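Local coordinates for BH0493 protein (PDB 2QEE) that binds zinc and is a putative member of the amidohydrolase superfamily, in which the metal probably takes part in catalysis, at the interface of chains A and B. Residues are numbered along the deposited sequence; one frame, centred on the assembly and turned at random. Chains: chain A/B, BH0493 protein.

All three contacts belong to one interface between two copies of the same chain. The centres of their C-alpha atoms lie about 16 Å apart for contacts 1 and 2, about 13 Å for contacts 1 and 3, and about 20 Å for contacts 2 and 3. Contacts 1 and 3 share A:Met346 and draw on helices 308-317 and 333-347 of chain A. Contact 2 uses mainly helices 363-388 and 395-414, but includes A:Thr349, the neighbour of A:Ser350 in contact 1. The two chains offer largely different surfaces, not an exact two-fold, which would suit the three-copy deposited assembly, though that may not be the biological one.

Contact 1: the interface of chains A and B. Residues chain A 315-316, 318, 321-322, 346-347, 350; chain B 55-56, 59.
B:Arg59 reaches over from just past helix 51-58 and sets its guanidinium edge against backbone oxygens of A:Leu321, A:Ser350 and A:Ala315. NH1 and NH2 both donate end-on to A:Leu321 O, 2.8 Å from NH1, and this oxygen lies in the guanidinium plane. Around the side of the group, NE donates to the hydroxyl OG of A:Ser350 at 2.9 Å while NH2 takes A:Ser350 O, also at 2.9 Å. A:Ala315 O receives NH1 at 2.9 Å from a position tilted 26° out of that plane, and A:Ala315 CB, small enough to fit, lies over one face near the rim. An arginine suits the place because its fan of N-H groups can serve several carbonyls at once. A:Ser350 OG stands between its backbone N and carbonyl carbon (chi1 67°), where it donates to A:Leu347 O at 2.7 Å and can still accept from B:Arg59. Farther along, A:Arg316 and B:Glu56 form a salt bridge with their flat groups turned 87° apart: NH1 meets the carboxylate OE2 on its anti side at 2.9 Å. NH1 also donates to A:Met346 O, which steadies the guanidinium. Water 2 joins A:Arg316 O to B:Ala55 O, 2.8 Å from each.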
loop_
_atom_site.group_PDB
_atom_site.type_symbol
_atom_site.label_atom_id
_atom_site.label_comp_id
_atom_site.label_asym_id
_atom_site.label_seq_id
_atom_site.Cartn_x
_atom_site.Cartn_y
_atom_site.Cartn_z
ATOM N N ALA A 315 14.862 -6.662 -6.716
ATOM C CA ALA A 315 14.991 -7.798 -7.707
ATOM C C ALA A 315 15.375 -7.256 -9.096
ATOM O O ALA A 315 16.127 -7.907 -9.838
ATOM C CB ALA A 315 13.720 -8.587 -7.837
ATOM N N ARG A 316 14.821 -6.106 -9.485
ATOM C CA ARG A 316 15.254 -5.485 -10.745
ATOM C C ARG A 316 16.757 -5.204 -10.749
ATOM O O ARG A 316 17.371 -5.232 -11.833
ATOM C CB ARG A 316 14.519 -4.180 -11.003
ATOM C CG ARG A 316 13.037 -4.358 -11.300
ATOM C CD ARG A 316 12.395 -2.996 -11.702
ATOM N NE ARG A 316 13.099 -2.391 -12.847
ATOM C CZ ARG A 316 12.834 -2.632 -14.128
ATOM N NH1 ARG A 316 11.906 -3.539 -14.497
ATOM N NH2 ARG A 316 13.555 -1.990 -15.061
ATOM N N PHE A 318 19.285 -6.830 -8.955
ATOM C CA PHE A 318 20.203 -7.942 -8.645
ATOM C C PHE A 318 19.689 -9.293 -9.181
ATOM O O PHE A 318 18.708 -9.861 -8.684
ATOM C CB PHE A 318 20.533 -7.971 -7.140
ATOM C CG PHE A 318 21.269 -6.748 -6.632
ATOM C CD1 PHE A 318 22.618 -6.544 -6.930
ATOM C CD2 PHE A 318 20.626 -5.812 -5.860
ATOM C CE1 PHE A 318 23.302 -5.414 -6.433
ATOM C CE2 PHE A 318 21.290 -4.684 -5.364
ATOM C CZ PHE A 318 22.641 -4.495 -5.659
ATOM N N LEU A 321 19.238 -12.279 -6.782
ATOM C CA LEU A 321 18.041 -12.311 -5.960
ATOM C C LEU A 321 16.914 -12.985 -6.689
ATOM O O LEU A 321 16.520 -12.602 -7.827
ATOM C CB LEU A 321 17.577 -10.879 -5.590
ATOM C CG LEU A 321 16.312 -10.802 -4.716
ATOM C CD1 LEU A 321 16.385 -11.592 -3.353
ATOM C CD2 LEU A 321 16.030 -9.316 -4.427
ATOM N N MET A 322 16.336 -13.962 -6.015
ATOM C CA MET A 322 15.074 -14.532 -6.455
ATOM C C MET A 322 14.040 -14.272 -5.348
ATOM O O MET A 322 14.193 -14.711 -4.198
ATOM C CB MET A 322 15.187 -16.048 -6.694
ATOM C CG MET A 322 13.814 -16.699 -7.124
ATOM S SD MET A 322 13.119 -15.922 -8.662
ATOM C CE MET A 322 14.235 -16.502 -9.977
ATOM N N MET A 346 7.059 -5.420 -13.167
ATOM C CA MET A 346 8.457 -4.974 -13.073
ATOM C C MET A 346 9.438 -6.108 -13.320
ATOM O O MET A 346 10.612 -5.832 -13.519
ATOM C CB MET A 346 8.767 -4.380 -11.705
ATOM C CG MET A 346 8.445 -2.897 -11.653
ATOM S SD MET A 346 8.789 -2.157 -10.032
ATOM C CE MET A 346 7.307 -2.718 -9.170
ATOM N N LEU A 347 8.975 -7.345 -13.302
ATOM C CA LEU A 347 9.917 -8.497 -13.477
ATOM C C LEU A 347 9.490 -9.458 -14.582
ATOM O O LEU A 347 10.143 -10.483 -14.790
ATOM C CB LEU A 347 10.086 -9.284 -12.165
ATOM C CG LEU A 347 10.504 -8.496 -10.914
ATOM C CD1 LEU A 347 10.495 -9.467 -9.721
ATOM C CD2 LEU A 347 11.857 -7.818 -11.063
ATOM N N SER A 350 10.130 -13.375 -14.281
ATOM C CA SER A 350 11.372 -13.716 -13.550
ATOM C C SER A 350 11.219 -13.724 -12.010
ATOM O O SER A 350 12.071 -13.210 -11.279
ATOM C CB SER A 350 12.588 -12.849 -14.019
ATOM O OG SER A 350 12.441 -11.469 -13.683
ATOM N N ALA B 55 17.921 -3.856 -17.023
ATOM C CA ALA B 55 17.730 -4.519 -15.699
ATOM C C ALA B 55 17.009 -5.839 -15.909
ATOM O O ALA B 55 17.384 -6.875 -15.327
ATOM C CB ALA B 55 16.938 -3.624 -14.777
ATOM N N GLU B 56 15.983 -5.835 -16.748
ATOM C CA GLU B 56 15.173 -7.035 -16.900
ATOM C C GLU B 56 15.913 -8.177 -17.585
ATOM O O GLU B 56 15.808 -9.339 -17.194
ATOM C CB GLU B 56 13.863 -6.716 -17.640
ATOM C CG GLU B 56 12.852 -5.968 -16.711
ATOM C CD GLU B 56 11.556 -5.565 -17.385
ATOM O OE1 GLU B 56 10.998 -6.364 -18.157
ATOM O OE2 GLU B 56 11.076 -4.436 -17.098
ATOM N N ARG B 59 18.236 -10.287 -15.437
ATOM C CA ARG B 59 17.657 -11.293 -14.522
ATOM C C ARG B 59 17.565 -12.647 -15.197
ATOM O O ARG B 59 17.377 -13.680 -14.527
ATOM C CB ARG B 59 16.251 -10.904 -14.030
ATOM C CG ARG B 59 16.265 -9.832 -12.940
ATOM C CD ARG B 59 14.860 -9.667 -12.294
ATOM N NE ARG B 59 14.466 -10.923 -11.653
ATOM C CZ ARG B 59 15.063 -11.427 -10.552
ATOM N NH1 ARG B 59 16.007 -10.756 -9.904
ATOM N NH2 ARG B 59 14.652 -12.590 -10.084
HETATM O O HOH W 1 13.335 -9.698 -15.840
HETATM O O HOH W 2 19.083 -7.109 -13.116
#

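Contact 2: the interface of chains A and B. Residues chain A 349, 383, 386, 391, 397, 400-401; chain B 88-91.
The loop between helices 73-86 and 93-104 of chain B presses B:Ser89 and B:Pro90 against A:Asp401 and A:Trp391. The hydroxyl OG of B:Ser89, placed beside its backbone N (chi1 -60°), donates to the syn lone pair of A:Asp401 OD2 at 2.6 Å. On the anti lone pair the same oxygen takes the phenol OH of A:Tyr383 at 2.7 Å. The other carboxylate oxygen, OD1, is gripped side-on by A:Arg400, NE and NH2 both arriving from one face of the carboxylate plane, NH2 at 3.1 Å. An aspartate thus suits a junction of donors from both chains; with an alanine here, B:Ser89 OG and A:Tyr383 OH would probably lose their shared acceptor, and the A:Arg400 charge its mate. B:Ser89 OG also meets water 3 at 2.7 Å, which links it to A:Glu397 OE1 and the indole NE1 of A:Trp391. Over a face of that indole sits B:Pro90 CG, 3.9 Å from the centroid of the five-membered ring, a CH-pi contact suited to a rigid proline. B:Val91 CG1 packs on A:Tyr383 CD1 at 3.9 Å. In the fold, the chain B loop rests on helices 363-388 and 395-414 and on the stretch joining them, near the C-terminal end of chain A.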
loop_
_atom_site.group_PDB
_atom_site.type_symbol
_atom_site.label_atom_id
_atom_site.label_comp_id
_atom_site.label_asym_id
_atom_site.label_seq_id
_atom_site.Cartn_x
_atom_site.Cartn_y
_atom_site.Cartn_z
ATOM N N THR A 349 8.261 -12.572 -16.111
ATOM C CA THR A 349 8.036 -13.873 -15.464
ATOM C C THR A 349 9.229 -14.302 -14.584
ATOM O O THR A 349 9.338 -15.497 -14.219
ATOM C CB THR A 349 7.693 -14.955 -16.487
ATOM O OG1 THR A 349 8.775 -14.998 -17.431
ATOM C CG2 THR A 349 6.354 -14.616 -17.247
ATOM N N TYR A 383 -1.463 -10.979 -20.563
ATOM C CA TYR A 383 -1.467 -11.453 -21.954
ATOM C C TYR A 383 -2.407 -10.620 -22.788
ATOM O O TYR A 383 -2.104 -10.271 -23.933
ATOM C CB TYR A 383 -1.875 -12.917 -22.069
ATOM C CG TYR A 383 -0.864 -13.911 -21.573
ATOM C CD1 TYR A 383 0.452 -13.931 -22.096
ATOM C CD2 TYR A 383 -1.220 -14.862 -20.627
ATOM C CE1 TYR A 383 1.399 -14.887 -21.667
ATOM C CE2 TYR A 383 -0.295 -15.824 -20.186
ATOM C CZ TYR A 383 1.018 -15.824 -20.696
ATOM O OH TYR A 383 1.898 -16.801 -20.188
ATOM N N ILE A 386 -0.794 -7.454 -24.026
ATOM C CA ILE A 386 0.126 -7.578 -25.182
ATOM C C ILE A 386 -0.605 -8.058 -26.450
ATOM O O ILE A 386 -0.227 -7.656 -27.567
ATOM C CB ILE A 386 1.403 -8.425 -24.880
ATOM C CG1 ILE A 386 1.069 -9.849 -24.424
ATOM C CG2 ILE A 386 2.319 -7.692 -23.870
ATOM C CD1 ILE A 386 2.355 -10.683 -24.260
ATOM N N TRP A 391 0.746 -8.398 -30.348
ATOM C CA TRP A 391 1.545 -9.604 -30.170
ATOM C C TRP A 391 0.663 -10.839 -30.277
ATOM O O TRP A 391 -0.520 -10.830 -29.890
ATOM C CB TRP A 391 2.191 -9.603 -28.796
ATOM C CG TRP A 391 3.238 -10.608 -28.564
ATOM C CD1 TRP A 391 3.143 -11.746 -27.790
ATOM C CD2 TRP A 391 4.584 -10.552 -29.031
ATOM N NE1 TRP A 391 4.348 -12.388 -27.752
ATOM C CE2 TRP A 391 5.254 -11.695 -28.514
ATOM C CE3 TRP A 391 5.285 -9.658 -29.852
ATOM C CZ2 TRP A 391 6.589 -11.964 -28.788
ATOM C CZ3 TRP A 391 6.614 -9.911 -30.103
ATOM C CH2 TRP A 391 7.257 -11.063 -29.590
ATOM N N GLU A 397 3.425 -21.101 -25.639
ATOM C CA GLU A 397 4.159 -20.062 -24.901
ATOM C C GLU A 397 3.547 -19.842 -23.509
ATOM O O GLU A 397 4.280 -19.673 -22.568
ATOM C CB GLU A 397 4.232 -18.778 -25.692
ATOM C CG GLU A 397 5.275 -18.925 -26.898
ATOM C CD GLU A 397 5.148 -17.851 -27.925
ATOM O OE1 GLU A 397 4.158 -17.105 -27.883
ATOM O OE2 GLU A 397 6.041 -17.788 -28.800
ATOM N N ARG A 400 4.653 -22.687 -21.273
ATOM C CA ARG A 400 6.019 -22.471 -20.890
ATOM C C ARG A 400 6.066 -21.457 -19.737
ATOM O O ARG A 400 6.777 -21.664 -18.750
ATOM C CB ARG A 400 6.778 -21.884 -22.097
ATOM C CG ARG A 400 8.239 -21.493 -21.800
ATOM C CD ARG A 400 8.764 -20.588 -22.902
ATOM N NE ARG A 400 7.936 -19.378 -23.009
ATOM C CZ ARG A 400 7.963 -18.532 -24.026
ATOM N NH1 ARG A 400 8.785 -18.775 -25.045
ATOM N NH2 ARG A 400 7.157 -17.464 -24.032
ATOM N N ASP A 401 5.394 -20.324 -19.901
ATOM C CA ASP A 401 5.555 -19.231 -18.908
ATOM C C ASP A 401 4.990 -19.745 -17.562
ATOM O O ASP A 401 5.535 -19.482 -16.479
ATOM C CB ASP A 401 4.779 -17.943 -19.317
ATOM C CG ASP A 401 5.258 -17.317 -20.647
ATOM O OD1 ASP A 401 6.433 -17.494 -21.061
ATOM O OD2 ASP A 401 4.405 -16.634 -21.252
ATOM N N ARG B 88 10.738 -15.862 -23.240
ATOM C CA ARG B 88 9.596 -15.644 -22.316
ATOM C C ARG B 88 8.637 -14.644 -22.958
ATOM O O ARG B 88 9.061 -13.811 -23.766
ATOM C CB ARG B 88 10.074 -15.074 -20.988
ATOM C CG ARG B 88 11.014 -15.976 -20.242
ATOM C CD ARG B 88 12.485 -15.596 -20.582
ATOM N NE ARG B 88 13.428 -16.683 -20.237
ATOM C CZ ARG B 88 14.742 -16.629 -20.527
ATOM N NH1 ARG B 88 15.255 -15.583 -21.172
ATOM N NH2 ARG B 88 15.532 -17.638 -20.179
ATOM N N SER B 89 7.357 -14.717 -22.593
ATOM C CA SER B 89 6.387 -13.715 -23.132
ATOM C C SER B 89 6.703 -12.342 -22.577
ATOM O O SER B 89 6.946 -12.212 -21.381
ATOM C CB SER B 89 4.927 -14.073 -22.865
ATOM O OG SER B 89 4.554 -15.317 -23.456
ATOM N N PRO B 90 6.651 -11.290 -23.445
ATOM C CA PRO B 90 6.990 -9.912 -23.099
ATOM C C PRO B 90 5.863 -9.234 -22.306
ATOM O O PRO B 90 5.317 -8.211 -22.730
ATOM C CB PRO B 90 7.102 -9.205 -24.465
ATOM C CG PRO B 90 6.299 -10.021 -25.434
ATOM C CD PRO B 90 6.315 -11.460 -24.883
ATOM N N VAL B 91 5.526 -9.809 -21.147
ATOM C CA VAL B 91 4.352 -9.364 -20.377
ATOM C C VAL B 91 4.669 -8.223 -19.436
ATOM O O VAL B 91 3.742 -7.595 -18.941
ATOM C CB VAL B 91 3.737 -10.532 -19.535
ATOM C CG1 VAL B 91 3.030 -11.606 -20.397
ATOM C CG2 VAL B 91 4.817 -11.143 -18.642
HETATM O O HOH W 3 4.628 -14.970 -26.170
#

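Contact 3: the interface of chains A and B. Residues chain A 309, 342, 346; chain B 303, 305, 329-330, 332, 335.
A:His309 meets B:Arg305, B:Phe329 and B:Met330 along its whole length. Its CB touches B:Arg305 CD at 3.9 Å, and CG lies near CB of the same arginine. With CG anti to the backbone N (chi1 174°), the imidazole projects from helix 308-317 toward chain B. ND1 is 2.8 Å from water 4, which also bonds to B:Arg305 N. CE1 packs on B:Phe329 CB at 3.7 Å, and CD2 lies near B:Met330 CE. At the tip, NE2 donates to B:Phe329 O over 2.9 Å; the oxygen lies in the ring plane, whereas the histidine stands 51° out of the carbonyl plane. B:Asn332 ND2 donates to this oxygen too, from the opposite face at 3.0 Å, so donors of two chains hold the carbonyl. B:Met330 CE covers a face of the imidazole, 3.5 Å from the centroid of the A:His309 ring. B:Arg305 CB lies on that same face. Histidine suits the place, since it joins a directed N-H to a flat face for a methyl group. Two flexible methionines fill in beside it: A:Met342 SD lies over a face of the B:Arg305 guanidinium and 3.8 Å from B:Ile335 CD1, while A:Met346 CG comes to 3.5 Å from B:Asn332 ND2. The site sits where the start of helix 308-317 and the C-terminal half of helix 333-347 in chain A face 3-10 helices 305-307 and 328-330 and the start of helix 333-347 in chain B.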
loop_
_atom_site.group_PDB
_atom_site.type_symbol
_atom_site.label_atom_id
_atom_site.label_comp_id
_atom_site.label_asym_id
_atom_site.label_seq_id
_atom_site.Cartn_x
_atom_site.Cartn_y
_atom_site.Cartn_z
ATOM N N HIS A 309 6.778 -3.644 -2.498
ATOM C CA HIS A 309 7.142 -2.974 -3.749
ATOM C C HIS A 309 8.643 -2.797 -3.857
ATOM O O HIS A 309 9.240 -3.113 -4.893
ATOM C CB HIS A 309 6.420 -1.640 -3.865
ATOM C CG HIS A 309 6.846 -0.833 -5.049
ATOM N ND1 HIS A 309 7.930 0.012 -4.999
ATOM C CD2 HIS A 309 6.376 -0.776 -6.320
ATOM C CE1 HIS A 309 8.090 0.584 -6.185
ATOM N NE2 HIS A 309 7.170 0.111 -7.008
ATOM N N MET A 342 2.398 -6.239 -9.166
ATOM C CA MET A 342 3.600 -5.376 -9.064
ATOM C C MET A 342 4.798 -6.228 -9.583
ATOM O O MET A 342 5.642 -5.749 -10.349
ATOM C CB MET A 342 3.890 -4.899 -7.615
ATOM C CG MET A 342 2.842 -3.900 -7.110
ATOM S SD MET A 342 3.386 -3.171 -5.545
ATOM C CE MET A 342 3.285 -4.648 -4.486
ATOM N N MET A 346 7.059 -5.420 -13.167
ATOM C CA MET A 346 8.457 -4.974 -13.073
ATOM C C MET A 346 9.438 -6.108 -13.320
ATOM O O MET A 346 10.612 -5.832 -13.519
ATOM C CB MET A 346 8.767 -4.380 -11.705
ATOM C CG MET A 346 8.445 -2.897 -11.653
ATOM S SD MET A 346 8.789 -2.157 -10.032
ATOM C CE MET A 346 7.307 -2.718 -9.170
ATOM N N LEU B 303 9.379 8.536 -5.260
ATOM C CA LEU B 303 9.651 7.243 -5.895
ATOM C C LEU B 303 9.093 6.048 -5.126
ATOM O O LEU B 303 8.760 5.013 -5.771
ATOM C CB LEU B 303 11.178 7.024 -6.032
ATOM C CG LEU B 303 11.626 5.947 -7.044
ATOM C CD1 LEU B 303 11.050 6.041 -8.516
ATOM C CD2 LEU B 303 13.190 5.932 -7.067
ATOM N N ARG B 305 6.440 3.639 -3.178
ATOM C CA ARG B 305 4.974 3.388 -3.126
ATOM C C ARG B 305 4.431 3.954 -1.783
ATOM O O ARG B 305 3.332 4.529 -1.731
ATOM C CB ARG B 305 4.698 1.870 -3.186
ATOM C CG ARG B 305 3.210 1.621 -3.156
ATOM C CD ARG B 305 3.006 0.080 -3.092
ATOM N NE ARG B 305 1.566 -0.190 -3.224
ATOM C CZ ARG B 305 0.993 -1.291 -2.761
ATOM N NH1 ARG B 305 1.753 -2.221 -2.136
ATOM N NH2 ARG B 305 -0.306 -1.485 -2.987
ATOM N N PHE B 329 9.616 3.515 -10.936
ATOM C CA PHE B 329 9.095 2.300 -10.273
ATOM C C PHE B 329 7.596 2.423 -9.920
ATOM O O PHE B 329 6.961 1.444 -9.581
ATOM C CB PHE B 329 9.932 1.970 -9.020
ATOM C CG PHE B 329 11.401 1.844 -9.335
ATOM C CD1 PHE B 329 11.801 1.013 -10.372
ATOM C CD2 PHE B 329 12.348 2.577 -8.631
ATOM C CE1 PHE B 329 13.185 0.892 -10.704
ATOM C CE2 PHE B 329 13.719 2.481 -8.946
ATOM C CZ PHE B 329 14.128 1.624 -9.987
ATOM N N MET B 330 7.072 3.656 -9.994
ATOM C CA MET B 330 5.658 3.861 -9.795
ATOM C C MET B 330 4.889 3.762 -11.126
ATOM O O MET B 330 3.635 3.764 -11.149
ATOM C CB MET B 330 5.435 5.259 -9.217
ATOM C CG MET B 330 6.127 5.564 -7.847
ATOM S SD MET B 330 5.270 4.666 -6.491
ATOM C CE MET B 330 6.131 3.103 -6.554
ATOM N N ASN B 332 3.764 1.777 -13.227
ATOM C CA ASN B 332 3.307 0.470 -13.579
ATOM C C ASN B 332 1.792 0.461 -13.325
ATOM O O ASN B 332 1.381 1.084 -12.328
ATOM C CB ASN B 332 4.004 -0.524 -12.626
ATOM C CG ASN B 332 5.493 -0.668 -12.941
ATOM O OD1 ASN B 332 5.839 -1.264 -13.946
ATOM N ND2 ASN B 332 6.369 -0.134 -12.088
ATOM N N ILE B 335 0.201 0.484 -9.843
ATOM C CA ILE B 335 0.522 1.621 -9.017
ATOM C C ILE B 335 -0.098 2.886 -9.613
ATOM O O ILE B 335 -0.607 3.704 -8.861
ATOM C CB ILE B 335 2.028 1.735 -8.824
ATOM C CG1 ILE B 335 2.591 0.432 -8.178
ATOM C CG2 ILE B 335 2.361 3.013 -7.967
ATOM C CD1 ILE B 335 2.137 0.235 -6.730
HETATM O O HOH W 4 8.288 1.507 -2.620
HETATM O O HOH W 5 4.662 -2.376 -0.944
#